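Local coordinates for small nuclear ribonucleoprotein homolog (Pyrobaculum aerophilum, PDB 1M5Q) that probably binds RNA as an Sm-like archaeal protein whose copies assemble into a beta-sheet toroid and a 14-mer, at the interface of chains A and B. Numbering follows the deposited sequence. Chains: chain A/B, small nuclear ribonucleoprotein homolog.

The interface of chains A and B. Residues chain A 51-53; chain B 4-5, 8, 62-64.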
loop_
_atom_site.group_PDB
_atom_site.type_symbol
_atom_site.label_atom_id
_atom_site.label_comp_id
_atom_site.label_asym_id
_atom_site.label_seq_id
_atom_site.Cartn_x
_atom_site.Cartn_y
_atom_site.Cartn_z
ATOM N N ARG A 51 -20.919 -25.465 6.340
ATOM C CA ARG A 51 -20.076 -24.264 6.455
ATOM C C ARG A 51 -20.166 -23.371 5.228
ATOM O O ARG A 51 -20.271 -23.872 4.083
ATOM C CB ARG A 51 -18.603 -24.608 6.682
ATOM C CG ARG A 51 -18.349 -25.258 8.020
ATOM C CD ARG A 51 -18.264 -24.286 9.160
ATOM N NE ARG A 51 -17.848 -25.005 10.364
ATOM C CZ ARG A 51 -18.626 -25.838 11.055
ATOM N NH1 ARG A 51 -19.878 -26.056 10.667
ATOM N NH2 ARG A 51 -18.154 -26.461 12.130
ATOM N N VAL A 52 -20.163 -22.053 5.489
ATOM C CA VAL A 52 -20.167 -21.052 4.441
ATOM C C VAL A 52 -19.059 -20.040 4.801
ATOM O O VAL A 52 -19.143 -19.350 5.831
ATOM C CB VAL A 52 -21.512 -20.339 4.328
ATOM C CG1 VAL A 52 -21.408 -19.202 3.309
ATOM C CG2 VAL A 52 -22.616 -21.390 3.884
ATOM N N PHE A 53 -18.033 -20.021 3.960
ATOM C CA PHE A 53 -16.833 -19.171 4.072
ATOM C C PHE A 53 -17.068 -17.968 3.181
ATOM O O PHE A 53 -17.000 -18.078 1.950
ATOM C CB PHE A 53 -15.625 -19.980 3.586
ATOM C CG PHE A 53 -15.422 -21.268 4.347
ATOM C CD1 PHE A 53 -15.804 -22.508 3.798
ATOM C CD2 PHE A 53 -14.852 -21.251 5.614
ATOM C CE1 PHE A 53 -15.617 -23.700 4.500
ATOM C CE2 PHE A 53 -14.659 -22.445 6.341
ATOM C CZ PHE A 53 -15.048 -23.687 5.774
ATOM N N GLU B 4 -8.908 -22.976 7.600
ATOM C CA GLU B 4 -10.071 -23.841 7.514
ATOM C C GLU B 4 -10.162 -24.487 6.141
ATOM O O GLU B 4 -10.478 -25.702 6.045
ATOM C CB GLU B 4 -11.373 -23.083 7.787
ATOM C CG GLU B 4 -11.590 -22.798 9.241
ATOM C CD GLU B 4 -11.006 -21.446 9.717
ATOM O OE1 GLU B 4 -9.974 -20.949 9.182
ATOM O OE2 GLU B 4 -11.611 -20.898 10.663
ATOM N N LEU B 5 -9.917 -23.710 5.087
ATOM C CA LEU B 5 -10.000 -24.237 3.730
ATOM C C LEU B 5 -8.964 -25.295 3.491
ATOM O O LEU B 5 -9.207 -26.277 2.766
ATOM C CB LEU B 5 -9.860 -23.143 2.665
ATOM C CG LEU B 5 -11.113 -22.268 2.513
ATOM C CD1 LEU B 5 -10.938 -21.251 1.316
ATOM C CD2 LEU B 5 -12.307 -23.158 2.314
ATOM N N LEU B 8 -10.016 -28.646 4.081
ATOM C CA LEU B 8 -10.924 -29.207 3.041
ATOM C C LEU B 8 -10.224 -29.610 1.720
ATOM O O LEU B 8 -10.871 -30.057 0.771
ATOM C CB LEU B 8 -12.095 -28.239 2.764
ATOM C CG LEU B 8 -13.006 -27.960 3.988
ATOM C CD1 LEU B 8 -14.157 -27.052 3.555
ATOM C CD2 LEU B 8 -13.533 -29.299 4.560
ATOM N N ILE B 62 -17.505 -19.771 -0.368
ATOM C CA ILE B 62 -17.153 -21.160 -0.564
ATOM C C ILE B 62 -18.010 -21.955 0.412
ATOM O O ILE B 62 -18.052 -21.627 1.606
ATOM C CB ILE B 62 -15.676 -21.356 -0.294
ATOM C CG1 ILE B 62 -14.945 -20.554 -1.373
ATOM C CG2 ILE B 62 -15.267 -22.859 -0.438
ATOM C CD1 ILE B 62 -13.543 -20.239 -1.078
ATOM N N ASP B 63 -18.709 -22.982 -0.089
ATOM C CA ASP B 63 -19.620 -23.747 0.755
ATOM C C ASP B 63 -19.342 -25.221 0.847
ATOM O O ASP B 63 -18.969 -25.856 -0.120
ATOM C CB ASP B 63 -21.044 -23.584 0.284
ATOM C CG ASP B 63 -21.355 -22.185 -0.163
ATOM O OD1 ASP B 63 -20.936 -21.234 0.549
ATOM O OD2 ASP B 63 -22.033 -22.037 -1.236
ATOM N N SER B 64 -19.521 -25.766 2.040
ATOM C CA SER B 64 -19.278 -27.179 2.209
ATOM C C SER B 64 -20.506 -27.784 2.893
ATOM O O SER B 64 -21.110 -27.167 3.790
ATOM C CB SER B 64 -18.052 -27.420 3.072
ATOM O OG SER B 64 -17.924 -28.795 3.340
#
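The backbone N of A:Phe53 donates to the carbonyl O of B:Ile62 at 2.8 Å, a nearly straight bond. It belongs to the edge-to-edge strand pairing by which neighbouring Sm folds close into a ring: strand 51-54 of chain A runs antiparallel to strand 59-64 of chain B, carrying the sheet from one subunit into the next. The return bond, B:Ile62 N to A:Phe53 O, is 2.9 Å. Two residues along, A:Arg51 and B:Ser64 exchange a second pair, with B:Ser64 N reaching A:Arg51 O at 2.9 Å and A:Arg51 N giving to B:Ser64 O at 3.1 Å.

On one side of the paired strands the ring of A:Phe53 goes in against the N-terminal helix 2-6 of chain B and the turn after it. Its CG lies anti to the carbonyl carbon (chi1 -58°), which swings the ring toward that helix. B:Leu5 lays CD2 over one face, near the rim, 3.9 Å from CD1. B:Leu8 comes tip to tip, its CD1 3.8 Å from CE1 of the ring. At the far rim, on the same side of the ring as B:Leu5, CE2 touches the aliphatic CB of B:Glu4 at 3.6 Å, while the carboxylate bends away from the ring. An alanine in place of A:Phe53 would probably leave a gap between sheet and helix, with both leucines and the CB of B:Glu4 deprived of their aromatic partner.

On the opposite side of the strands, A:Val52 and B:Asp63 run alongside each other in the same direction. With CG1 of the valine anti to its backbone N (chi1 174°), both methyls face the carboxylate OD1 of B:Asp63, CG1 being the nearer at 3.5 Å.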